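Local coordinates for inactive PncC family protein (Escherichia coli O157:H7, PDB 5KOL) that is of unknown function and, although a member of the CinA family, probably lacks nicotinamide-nucleotide (NMN) amidohydrolase activity, at residues K8-D14 with R162-Q167; E40-G44 with L157-V161; L77-S83 with E97-A102; A135-K139 with L169-L173. All blocks are in the same frame, centred on the assembly; numbering follows the deposited sequence. Where two conformers were deposited one is given.

Interaction 1 (K8-D14 with R162-Q167); sequences KIVQLAD and RFALAQ
In this contact the N-terminal arm, residues 8-14, which precede helix 18-31 in the chain, runs antiparallel along helix 153-171. The arm has no regular structure, but its phi/psi values stay extended up to Ala13. Its CA atoms come closest at Val10-Gln167 (6.0 Å) and Leu12-Phe163 (6.8 Å). The CB atoms of Val10 and Leu12 point toward the helix, while Gln11 between them points away. Val10 CG2 lies 3.6 Å from Phe163 CE1, and Leu12 CD2 (rotamer mt) lies 3.9 Å from Ala166 CB. Gln167, chi1 t and chi2 p, turns its amide to the arm's backbone: NE2 donates to Lys8 O (2.9 Å) and OE1 accepts from Val10 N (3.0 Å). At the other end, Arg162 NE bonds Asp16 O, NH2 makes a weak bond to Ala13 O (2.9 Å), and one water joins NH2 (3.0 Å) to Asp14 OD2 (2.7 Å). Gln167 pairs around Ile9 much as a parallel strand would, on an extended N-terminal segment packed along the C-terminal helix of an alpha/beta fold.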
loop_
_atom_site.group_PDB
_atom_site.type_symbol
_atom_site.label_atom_id
_atom_site.label_comp_id
_atom_site.label_asym_id
_atom_site.label_seq_id
_atom_site.Cartn_x
_atom_site.Cartn_y
_atom_site.Cartn_z
ATOM N N LYS A 8 -26.165 -1.257 -9.769
ATOM C CA LYS A 8 -26.061 -2.691 -10.007
ATOM C C LYS A 8 -24.801 -3.198 -9.325
ATOM O O LYS A 8 -23.739 -2.582 -9.449
ATOM C CB LYS A 8 -26.031 -3.043 -11.515
ATOM C CG LYS A 8 -27.251 -2.593 -12.305
ATOM C CD LYS A 8 -27.139 -2.853 -13.828
ATOM C CE LYS A 8 -28.485 -3.294 -14.399
ATOM N NZ LYS A 8 -28.423 -3.736 -15.847
ATOM N N ILE A 9 -24.928 -4.297 -8.588
ATOM C CA ILE A 9 -23.767 -5.018 -8.077
ATOM C C ILE A 9 -23.137 -5.764 -9.250
ATOM O O ILE A 9 -23.735 -6.698 -9.790
ATOM C CB ILE A 9 -24.159 -5.979 -6.952
ATOM C CG1 ILE A 9 -24.734 -5.203 -5.758
ATOM C CG2 ILE A 9 -22.959 -6.809 -6.512
ATOM C CD1 ILE A 9 -23.695 -4.345 -5.053
ATOM N N VAL A 10 -21.936 -5.351 -9.660
ATOM C CA VAL A 10 -21.325 -5.974 -10.825
ATOM C C VAL A 10 -21.060 -7.444 -10.534
ATOM O O VAL A 10 -20.697 -7.826 -9.412
ATOM C CB VAL A 10 -20.037 -5.237 -11.229
ATOM C CG1 VAL A 10 -20.358 -3.826 -11.682
ATOM C CG2 VAL A 10 -19.047 -5.204 -10.086
ATOM N N GLN A 11 -21.282 -8.286 -11.539
ATOM C CA GLN A 11 -20.977 -9.710 -11.460
ATOM C C GLN A 11 -19.688 -9.943 -12.239
ATOM O O GLN A 11 -19.675 -9.833 -13.470
ATOM C CB GLN A 11 -22.126 -10.549 -12.024
ATOM C CG GLN A 11 -23.505 -10.215 -11.456
ATOM C CD GLN A 11 -23.783 -10.861 -10.102
ATOM O OE1 GLN A 11 -23.384 -10.344 -9.052
ATOM N NE2 GLN A 11 -24.484 -11.993 -10.120
ATOM N N LEU A 12 -18.602 -10.244 -11.531
ATOM C CA LEU A 12 -17.300 -10.350 -12.178
ATOM C C LEU A 12 -17.303 -11.443 -13.243
ATOM O O LEU A 12 -17.761 -12.566 -13.004
ATOM C CB LEU A 12 -16.221 -10.635 -11.143
ATOM C CG LEU A 12 -15.863 -9.503 -10.174
ATOM C CD1 LEU A 12 -15.019 -10.061 -9.042
ATOM C CD2 LEU A 12 -15.116 -8.376 -10.900
ATOM N N ALA A 13 -16.777 -11.112 -14.409
ATOM C CA ALA A 13 -16.606 -12.045 -15.515
ATOM C C ALA A 13 -15.117 -12.312 -15.708
ATOM O O ALA A 13 -14.263 -11.526 -15.279
ATOM C CB ALA A 13 -17.217 -11.477 -16.799
ATOM N N ASP A 14 -14.798 -13.421 -16.378
ATOM C CA ASP A 14 -13.387 -13.715 -16.621
ATOM C C ASP A 14 -12.698 -12.626 -17.435
ATOM O O ASP A 14 -11.467 -12.499 -17.368
ATOM C CB ASP A 14 -13.230 -15.073 -17.306
ATOM C CG ASP A 14 -13.936 -16.190 -16.549
ATOM O OD1 ASP A 14 -14.230 -17.235 -17.164
ATOM O OD2 ASP A 14 -14.187 -16.019 -15.334
ATOM N N ARG A 162 -10.500 -7.092 -7.659
ATOM C CA ARG A 162 -11.187 -6.965 -8.950
ATOM C C ARG A 162 -12.551 -6.303 -8.798
ATOM O O ARG A 162 -12.944 -5.471 -9.625
ATOM C CB ARG A 162 -11.359 -8.338 -9.618
ATOM C CG ARG A 162 -10.073 -8.897 -10.217
ATOM C CD ARG A 162 -10.230 -10.380 -10.627
ATOM N NE ARG A 162 -11.183 -10.599 -11.706
ATOM C CZ ARG A 162 -11.913 -11.704 -11.829
ATOM N NH1 ARG A 162 -11.821 -12.671 -10.911
ATOM N NH2 ARG A 162 -12.760 -11.832 -12.846
ATOM N N PHE A 163 -13.300 -6.674 -7.760
ATOM C CA PHE A 163 -14.626 -6.094 -7.559
ATOM C C PHE A 163 -14.542 -4.592 -7.277
ATOM O O PHE A 163 -15.337 -3.804 -7.799
ATOM C CB PHE A 163 -15.339 -6.804 -6.406
ATOM C CG PHE A 163 -16.678 -6.222 -6.095
ATOM C CD1 PHE A 163 -17.785 -6.587 -6.835
ATOM C CD2 PHE A 163 -16.833 -5.298 -5.061
ATOM C CE1 PHE A 163 -19.024 -6.056 -6.582
ATOM C CE2 PHE A 163 -18.080 -4.758 -4.794
ATOM C CZ PHE A 163 -19.176 -5.126 -5.555
ATOM N N ALA A 164 -13.603 -4.188 -6.417
ATOM C CA ALA A 164 -13.436 -2.771 -6.085
ATOM C C ALA A 164 -13.245 -1.918 -7.339
ATOM O O ALA A 164 -13.817 -0.822 -7.463
ATOM C CB ALA A 164 -12.238 -2.606 -5.141
ATOM N N LEU A 165 -12.450 -2.424 -8.282
ATOM C CA LEU A 165 -12.186 -1.738 -9.546
ATOM C C LEU A 165 -13.406 -1.773 -10.462
ATOM O O LEU A 165 -13.815 -0.743 -11.016
ATOM C CB LEU A 165 -10.985 -2.409 -10.231
ATOM C CG LEU A 165 -9.642 -2.320 -9.470
ATOM C CD1 LEU A 165 -8.579 -3.119 -10.189
ATOM C CD2 LEU A 165 -9.178 -0.877 -9.343
ATOM N N ALA A 166 -13.980 -2.964 -10.666
ATOM C CA ALA A 166 -15.104 -3.106 -11.588
ATOM C C ALA A 166 -16.307 -2.286 -11.139
ATOM O O ALA A 166 -17.033 -1.718 -11.971
ATOM C CB ALA A 166 -15.477 -4.585 -11.729
ATOM N N GLN A 167 -16.556 -2.231 -9.826
ATOM C CA GLN A 167 -17.702 -1.454 -9.364
ATOM C C GLN A 167 -17.456 0.044 -9.503
ATOM O O GLN A 167 -18.408 0.804 -9.685
ATOM C CB GLN A 167 -18.063 -1.804 -7.912
ATOM C CG GLN A 167 -19.374 -1.125 -7.431
ATOM C CD GLN A 167 -20.632 -1.750 -8.034
ATOM O OE1 GLN A 167 -20.741 -2.983 -8.166
ATOM N NE2 GLN A 167 -21.585 -0.906 -8.411
HETATM O O HOH W 1 -14.116 -14.453 -13.108
#

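Interaction 2 (E40-G44 with L157-V161); sequences ESCTG and LALAV
In this alpha/beta fold a strand-turn-helix connection, running from strand 36-40 to helix 46-52, rests its turn against helix 153-171. Glu40 closes the strand in extended conformation (phi/psi -143/156). Ser41 to Gly44 then form a type I beta turn, with Cys42 at -61/-32 and Thr43 at -76/-10, closed by a weak Gly44 N to Ser41 O bond of 3.0 Å. Gly44 itself has left-handed helical angles (76/3). Residues 157-161 are regular alpha helix, and Thr43 and Leu157 bring their CA atoms to 5.5 Å.

The side chains set the fit. Thr43 takes the p rotamer (chi1 51°), which sends its two branches to different partners: OG1 donates to Glu40 OE1 at 2.6 Å, and CG2 faces the helix, 4.0 Å from Ala160 CB and 3.8 Å from Val161 CG2. Val161 is t. Leu157, in mt, puts CD1 3.5 Å from Cys42 O and CD2 4.0 Å from SG of Cys42, whose chi1 is p. Glu40, with chi1 p and chi2 t, turns its carboxylate to Thr43 OG1 and also accepts from the Leu47 and Ala48 amides at the start of helix 46-52. Ser41 keeps clear of helix 153-171, its OG bonded instead to Lys73 NZ. No hydrogen bond crosses between the two segments; the threonine methyl also sits over main chain, with Thr43 CG2 3.8 Å from Leu157 O.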
loop_
_atom_site.group_PDB
_atom_site.type_symbol
_atom_site.label_atom_id
_atom_site.label_comp_id
_atom_site.label_asym_id
_atom_site.label_seq_id
_atom_site.Cartn_x
_atom_site.Cartn_y
_atom_site.Cartn_z
ATOM N N GLU A 40 -6.944 0.559 1.996
ATOM C CA GLU A 40 -7.293 -0.852 2.097
ATOM C C GLU A 40 -6.787 -1.435 3.400
ATOM O O GLU A 40 -5.852 -0.921 4.015
ATOM C CB GLU A 40 -6.760 -1.666 0.904
ATOM C CG GLU A 40 -5.318 -1.411 0.601
ATOM C CD GLU A 40 -4.877 -1.998 -0.728
ATOM O OE1 GLU A 40 -5.181 -3.181 -0.997
ATOM O OE2 GLU A 40 -4.176 -1.282 -1.469
ATOM N N SER A 41 -7.443 -2.505 3.825
ATOM C CA SER A 41 -7.012 -3.226 5.011
ATOM C C SER A 41 -6.623 -4.674 4.688
ATOM O O SER A 41 -5.431 -4.994 4.539
ATOM C CB SER A 41 -8.131 -3.175 6.051
ATOM O OG SER A 41 -7.656 -3.566 7.322
ATOM N N CYS A 42 -7.624 -5.557 4.592
ATOM C CA CYS A 42 -7.363 -6.981 4.391
ATOM C C CYS A 42 -6.621 -7.260 3.082
ATOM O O CYS A 42 -5.834 -8.211 3.020
ATOM C CB CYS A 42 -8.671 -7.784 4.426
ATOM S SG CYS A 42 -9.953 -7.275 3.186
ATOM N N THR A 43 -6.843 -6.456 2.032
ATOM C CA THR A 43 -6.151 -6.719 0.765
ATOM C C THR A 43 -4.684 -6.287 0.786
ATOM O O THR A 43 -3.939 -6.622 -0.147
ATOM C CB THR A 43 -6.882 -6.044 -0.409
ATOM O OG1 THR A 43 -7.131 -4.658 -0.121
ATOM C CG2 THR A 43 -8.216 -6.734 -0.687
ATOM N N GLY A 44 -4.251 -5.559 1.823
ATOM C CA GLY A 44 -2.847 -5.464 2.197
ATOM C C GLY A 44 -1.966 -4.583 1.336
ATOM O O GLY A 44 -0.767 -4.489 1.610
ATOM N N LEU A 157 -9.379 -12.317 -1.390
ATOM C CA LEU A 157 -8.696 -11.038 -1.537
ATOM C C LEU A 157 -8.519 -10.664 -3.001
ATOM O O LEU A 157 -8.525 -9.479 -3.339
ATOM C CB LEU A 157 -7.336 -11.080 -0.846
ATOM C CG LEU A 157 -7.315 -11.339 0.659
ATOM C CD1 LEU A 157 -5.892 -11.154 1.152
ATOM C CD2 LEU A 157 -8.280 -10.401 1.379
ATOM N N ALA A 158 -8.358 -11.655 -3.880
ATOM C CA ALA A 158 -8.203 -11.351 -5.296
ATOM C C ALA A 158 -9.519 -10.892 -5.894
ATOM O O ALA A 158 -9.548 -9.959 -6.708
ATOM C CB ALA A 158 -7.664 -12.574 -6.054
ATOM N N LEU A 159 -10.623 -11.524 -5.490
ATOM C CA LEU A 159 -11.929 -11.067 -5.946
ATOM C C LEU A 159 -12.255 -9.674 -5.425
ATOM O O LEU A 159 -12.854 -8.867 -6.143
ATOM C CB LEU A 159 -13.022 -12.035 -5.520
ATOM C CG LEU A 159 -13.010 -13.358 -6.265
ATOM C CD1 LEU A 159 -13.557 -14.444 -5.363
ATOM C CD2 LEU A 159 -13.802 -13.208 -7.570
ATOM N N ALA A 160 -11.883 -9.380 -4.173
ATOM C CA ALA A 160 -12.157 -8.050 -3.624
ATOM C C ALA A 160 -11.470 -6.966 -4.440
ATOM O O ALA A 160 -12.060 -5.908 -4.700
ATOM C CB ALA A 160 -11.703 -7.972 -2.158
ATOM N N VAL A 161 -10.207 -7.188 -4.816
ATOM C CA VAL A 161 -9.495 -6.183 -5.607
ATOM C C VAL A 161 -10.189 -5.990 -6.956
ATOM O O VAL A 161 -10.469 -4.858 -7.370
ATOM C CB VAL A 161 -8.003 -6.547 -5.763
ATOM C CG1 VAL A 161 -7.305 -5.541 -6.701
ATOM C CG2 VAL A 161 -7.258 -6.595 -4.382
#

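Interaction 3 (L77-S83 with E97-A102); sequences LSVSQQS and EMATGA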
loop_
_atom_site.group_PDB
_atom_site.type_symbol
_atom_site.label_atom_id
_atom_site.label_comp_id
_atom_site.label_asym_id
_atom_site.label_seq_id
_atom_site.Cartn_x
_atom_site.Cartn_y
_atom_site.Cartn_z
ATOM N N LEU A 77 -6.502 7.658 8.521
ATOM C CA LEU A 77 -7.704 7.931 7.736
ATOM C C LEU A 77 -8.797 8.601 8.553
ATOM O O LEU A 77 -9.923 8.740 8.070
ATOM C CB LEU A 77 -8.235 6.644 7.112
ATOM C CG LEU A 77 -7.184 5.986 6.210
ATOM C CD1 LEU A 77 -7.647 4.605 5.794
ATOM C CD2 LEU A 77 -6.893 6.859 4.993
ATOM N N SER A 78 -8.496 9.001 9.786
ATOM C CA SER A 78 -9.453 9.726 10.623
ATOM C C SER A 78 -10.763 8.956 10.780
ATOM O O SER A 78 -11.832 9.556 10.893
ATOM C CB SER A 78 -9.719 11.132 10.072
ATOM O OG SER A 78 -10.508 11.911 10.964
ATOM N N VAL A 79 -10.691 7.623 10.756
ATOM C CA VAL A 79 -11.828 6.803 11.168
ATOM C C VAL A 79 -12.046 7.010 12.662
ATOM O O VAL A 79 -11.101 6.925 13.460
ATOM C CB VAL A 79 -11.571 5.321 10.860
ATOM C CG1 VAL A 79 -12.700 4.464 11.429
ATOM C CG2 VAL A 79 -11.393 5.083 9.337
ATOM N N SER A 80 -13.284 7.299 13.058
ATOM C CA SER A 80 -13.535 7.641 14.452
ATOM C C SER A 80 -13.547 6.388 15.321
ATOM O O SER A 80 -14.058 5.337 14.921
ATOM C CB SER A 80 -14.858 8.397 14.607
ATOM O OG SER A 80 -15.955 7.504 14.644
ATOM N N GLN A 81 -12.964 6.516 16.513
ATOM C CA GLN A 81 -13.001 5.453 17.511
ATOM C C GLN A 81 -14.425 5.000 17.804
ATOM O O GLN A 81 -14.674 3.802 17.954
ATOM C CB GLN A 81 -12.326 5.937 18.803
ATOM C CG GLN A 81 -12.045 4.851 19.824
ATOM C CD GLN A 81 -11.563 5.426 21.155
ATOM O OE1 GLN A 81 -12.280 6.160 21.818
ATOM N NE2 GLN A 81 -10.334 5.120 21.519
ATOM N N GLN A 82 -15.369 5.941 17.914
ATOM C CA GLN A 82 -16.760 5.562 18.159
ATOM C C GLN A 82 -17.294 4.639 17.065
ATOM O O GLN A 82 -17.985 3.655 17.356
ATOM C CB GLN A 82 -17.630 6.811 18.286
ATOM C CG GLN A 82 -17.152 7.736 19.424
ATOM C CD GLN A 82 -16.363 8.971 18.952
ATOM O OE1 GLN A 82 -15.275 8.860 18.362
ATOM N NE2 GLN A 82 -16.882 10.158 19.280
ATOM N N SER A 83 -16.992 4.934 15.802
ATOM C CA SER A 83 -17.531 4.106 14.728
ATOM C C SER A 83 -16.952 2.692 14.771
ATOM O O SER A 83 -17.667 1.721 14.487
ATOM C CB SER A 83 -17.272 4.761 13.372
ATOM O OG SER A 83 -15.902 4.734 13.027
ATOM N N GLU A 97 -15.909 5.929 5.953
ATOM C CA GLU A 97 -14.903 6.828 6.528
ATOM C C GLU A 97 -13.521 6.608 5.934
ATOM O O GLU A 97 -12.745 7.568 5.809
ATOM C CB GLU A 97 -14.826 6.686 8.048
ATOM C CG GLU A 97 -16.096 7.051 8.756
ATOM C CD GLU A 97 -15.948 6.889 10.243
ATOM O OE1 GLU A 97 -16.264 5.778 10.699
ATOM O OE2 GLU A 97 -15.546 7.849 10.934
ATOM N N MET A 98 -13.155 5.359 5.612
ATOM C CA MET A 98 -11.842 5.188 5.000
ATOM C C MET A 98 -11.787 5.873 3.645
ATOM O O MET A 98 -10.759 6.452 3.281
ATOM C CB MET A 98 -11.435 3.718 4.842
ATOM C CG MET A 98 -11.179 2.965 6.135
ATOM S SD MET A 98 -11.155 1.148 5.948
ATOM C CE MET A 98 -9.688 0.961 4.889
ATOM N N ALA A 99 -12.889 5.821 2.891
ATOM C CA ALA A 99 -12.930 6.459 1.578
ATOM C C ALA A 99 -12.844 7.983 1.691
ATOM O O ALA A 99 -12.192 8.633 0.867
ATOM C CB ALA A 99 -14.202 6.048 0.837
ATOM N N THR A 100 -13.512 8.581 2.685
ATOM C CA THR A 100 -13.409 10.031 2.815
ATOM C C THR A 100 -12.096 10.449 3.459
ATOM O O THR A 100 -11.565 11.517 3.125
ATOM C CB THR A 100 -14.587 10.607 3.617
ATOM O OG1 THR A 100 -14.632 10.015 4.920
ATOM C CG2 THR A 100 -15.904 10.352 2.899
ATOM N N GLY A 101 -11.554 9.629 4.368
ATOM C CA GLY A 101 -10.242 9.925 4.922
ATOM C C GLY A 101 -9.149 9.942 3.869
ATOM O O GLY A 101 -8.263 10.801 3.899
ATOM N N ALA A 102 -9.187 8.993 2.923
ATOM C CA ALA A 102 -8.165 8.988 1.878
ATOM C C ALA A 102 -8.275 10.228 1.003
ATOM O O ALA A 102 -7.256 10.820 0.619
ATOM C CB ALA A 102 -8.275 7.714 1.026
HETATM O O HOH W 2 -12.433 9.918 7.451
#
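Glu97 is the polar hub here: its carboxylate reaches from helix 92-106 to the start of helix 81-87. OE2 accepts from the backbone Ser80 N at 3.2 Å, and the geometry is nearly straight (164°). OE1 sits 2.6 Å from Ser83 OG, but that hydroxyl is also 2.7 Å from Ser80 O, so its single proton may serve either acceptor. Ser80 is the N-cap of helix 81-87, and its OG accepts from Ser83 N (3.0 Å), satisfying one of the amides left open in the first turn.

Earlier in segment 77-83, where the chain leaves helix 70-76, it passes helix 92-106 at Gly101, with the CA atoms of Leu77 and Gly101 4.3 Å apart. An ideal CB on Gly101 would lie 2.1 Å from Leu77 O, a clash; instead Gly101 CA makes a CA-H...O contact of 3.4 Å with that oxygen. A water donates to Leu77 O (2.8 Å) and to Glu97 O (2.9 Å), and Glu97 O takes the helical bond from Gly101 N (2.8 Å). Leu77 CD1 and Val79 CG2 pack on Met98 CG at 3.9 and 3.8 Å; Leu77 and Met98 also meet strands 36-40 and 61-67, while Val79 lies against Lys73 and Val94. The chemistry implies a link apolar where it meets the sheet and polar along its outer side, where one carboxylate ties the start of one helix to the flank of another.

Interaction 4 (A135-K139 with L169-L173); sequences AWHIK and LQLLL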
loop_
_atom_site.group_PDB
_atom_site.type_symbol
_atom_site.label_atom_id
_atom_site.label_comp_id
_atom_site.label_asym_id
_atom_site.label_seq_id
_atom_site.Cartn_x
_atom_site.Cartn_y
_atom_site.Cartn_z
ATOM N N ALA A 135 -16.288 0.936 -0.184
ATOM C CA ALA A 135 -16.846 2.277 -0.334
ATOM C C ALA A 135 -16.122 3.010 -1.455
ATOM O O ALA A 135 -14.927 2.784 -1.697
ATOM C CB ALA A 135 -16.767 3.086 0.991
ATOM N N TRP A 136 -16.860 3.882 -2.151
ATOM C CA TRP A 136 -16.307 4.735 -3.198
ATOM C C TRP A 136 -16.789 6.166 -3.015
ATOM O O TRP A 136 -17.974 6.395 -2.770
ATOM C CB TRP A 136 -16.726 4.271 -4.602
ATOM C CG TRP A 136 -16.419 2.816 -4.886
ATOM C CD1 TRP A 136 -15.346 2.322 -5.557
ATOM C CD2 TRP A 136 -17.211 1.684 -4.498
ATOM N NE1 TRP A 136 -15.410 0.941 -5.614
ATOM C CE2 TRP A 136 -16.552 0.529 -4.974
ATOM C CE3 TRP A 136 -18.431 1.538 -3.820
ATOM C CZ2 TRP A 136 -17.055 -0.751 -4.770
ATOM C CZ3 TRP A 136 -18.930 0.265 -3.616
ATOM C CH2 TRP A 136 -18.244 -0.864 -4.088
ATOM N N HIS A 137 -15.877 7.121 -3.179
ATOM C CA HIS A 137 -16.197 8.543 -3.188
ATOM C C HIS A 137 -16.056 9.042 -4.618
ATOM O O HIS A 137 -14.989 8.900 -5.224
ATOM C CB HIS A 137 -15.272 9.330 -2.261
ATOM C CG HIS A 137 -15.532 10.808 -2.259
ATOM N ND1 HIS A 137 -16.224 11.441 -1.247
ATOM C CD2 HIS A 137 -15.187 11.779 -3.139
ATOM C CE1 HIS A 137 -16.299 12.735 -1.507
ATOM N NE2 HIS A 137 -15.675 12.968 -2.648
ATOM N N ILE A 138 -17.131 9.600 -5.162
ATOM C CA ILE A 138 -17.125 10.161 -6.508
ATOM C C ILE A 138 -17.920 11.450 -6.495
ATOM O O ILE A 138 -19.057 11.472 -6.011
ATOM C CB ILE A 138 -17.734 9.212 -7.552
ATOM C CG1 ILE A 138 -17.290 7.778 -7.310
ATOM C CG2 ILE A 138 -17.387 9.701 -8.953
ATOM C CD1 ILE A 138 -18.107 6.766 -8.035
ATOM N N LYS A 139 -17.335 12.511 -7.049
ATOM C CA LYS A 139 -18.009 13.798 -7.223
ATOM C C LYS A 139 -18.716 14.242 -5.940
ATOM O O LYS A 139 -19.913 14.529 -5.928
ATOM C CB LYS A 139 -18.988 13.736 -8.399
ATOM C CG LYS A 139 -18.310 13.535 -9.760
ATOM C CD LYS A 139 -19.322 13.220 -10.863
ATOM C CE LYS A 139 -18.645 13.013 -12.220
ATOM N NZ LYS A 139 -18.402 11.569 -12.533
ATOM N N LEU A 169 -15.981 1.312 -12.057
ATOM C CA LEU A 169 -16.370 1.461 -13.452
ATOM C C LEU A 169 -17.884 1.604 -13.583
ATOM O O LEU A 169 -18.372 2.478 -14.304
ATOM C CB LEU A 169 -15.857 0.256 -14.243
ATOM C CG LEU A 169 -14.345 0.352 -14.513
ATOM C CD1 LEU A 169 -13.800 -0.893 -15.204
ATOM C CD2 LEU A 169 -14.096 1.567 -15.402
ATOM N N GLN A 170 -18.640 0.745 -12.887
ATOM C CA GLN A 170 -20.097 0.829 -12.929
ATOM C C GLN A 170 -20.572 2.190 -12.442
ATOM O O GLN A 170 -21.430 2.822 -13.062
ATOM C CB GLN A 170 -20.720 -0.281 -12.076
ATOM C CG GLN A 170 -22.240 -0.144 -11.873
ATOM C CD GLN A 170 -23.027 -0.283 -13.171
ATOM O OE1 GLN A 170 -24.034 0.407 -13.403
ATOM N NE2 GLN A 170 -22.568 -1.175 -14.024
ATOM N N LEU A 171 -20.012 2.660 -11.326
ATOM C CA LEU A 171 -20.456 3.925 -10.762
ATOM C C LEU A 171 -20.042 5.117 -11.620
ATOM O O LEU A 171 -20.613 6.200 -11.467
ATOM C CB LEU A 171 -19.909 4.067 -9.335
ATOM C CG LEU A 171 -20.426 3.029 -8.333
ATOM C CD1 LEU A 171 -19.765 3.178 -6.957
ATOM C CD2 LEU A 171 -21.945 3.106 -8.201
ATOM N N LEU A 172 -19.072 4.947 -12.518
ATOM C CA LEU A 172 -18.631 6.030 -13.392
ATOM C C LEU A 172 -19.437 6.123 -14.682
ATOM O O LEU A 172 -19.196 7.032 -15.484
ATOM C CB LEU A 172 -17.145 5.864 -13.728
ATOM C CG LEU A 172 -16.166 6.246 -12.622
ATOM C CD1 LEU A 172 -14.732 5.950 -13.054
ATOM C CD2 LEU A 172 -16.339 7.722 -12.252
ATOM N N LEU A 173 -20.371 5.211 -14.913
ATOM C CA LEU A 173 -21.252 5.332 -16.063
ATOM C C LEU A 173 -22.069 6.621 -15.939
ATOM O O LEU A 173 -22.492 6.992 -14.836
ATOM C CB LEU A 173 -22.172 4.119 -16.173
ATOM C CG LEU A 173 -21.479 2.773 -16.359
ATOM C CD1 LEU A 173 -22.508 1.664 -16.292
ATOM C CD2 LEU A 173 -20.720 2.744 -17.676
ATOM O OXT LEU A 173 -22.308 7.319 -16.929
HETATM O O HOH W 3 -19.450 10.000 -14.119
#
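Residues 135-138 are the end of strand 131-138, with beta angles that alternate the side chains between the two faces of the sheet; Lys139 leaves the strand with positive phi (48/54). Facing it is the end of helix 153-171. Helical geometry runs through Leu171, and the last amides bond three residues back, Leu172 N weakly to Leu169 O (3.1 Å) and Leu173 N to Gln170 O (3.2 Å). The backbones stay apart: the nearest CA pair, Ile138 and Leu172, is 8.2 Å distant, so side chains fill the gap.

Trp136 and Ile138 point toward the helix. Leu171, in the mt rotamer, reaches between them, with its CD1 3.8 Å from Trp136 CE3 and its CB 3.5 Å from Ile138 CD1. Leu172 meets the other branch of Ile138, its CD2 4.0 Å from Ile138 CG2, and its side chain touches Leu25 and Leu29 of helix 18-31. Ala135 and His137 point away, to helix 92-106 on the other face, as in a sheet sandwiched between helices. Trp136 NE1 has its own acceptor in Ala164 O, nearly two turns before Leu171. At the edge, a water accepts from Lys139 NZ (2.5 Å) and donates to Leu172 O (3.3 Å), an oxygen also bonded by Arg28. With no direct hydrogen bond between the segments, the chemistry is that of a hydrophobic helix-on-sheet interface, with polar groups at its solvent end.

From the N terminus, residues 8-14 open interaction 1, whose loop encloses interactions 2 and 3 entirely. Interaction 2 opens next at 40-44; within it, interaction 3 opens and closes locally, pairing 77-83 with 97-102 on the far face of the sheet. Interaction 4 then opens at 135-139. Helix 153-171 closes the other three in turn, interaction 2 first, then 1, then 4, so interaction 4 crosses both. Neighbours touch: Leu12 CD1 meets Leu159 CD2 at 3.7 Å, joining interactions 1 and 2, and Ala99 CB meets Ala135 CB at 3.9 Å, joining 3 and 4 through the sheet. The C-terminal helix thus gathers the arm, a turn and a strand.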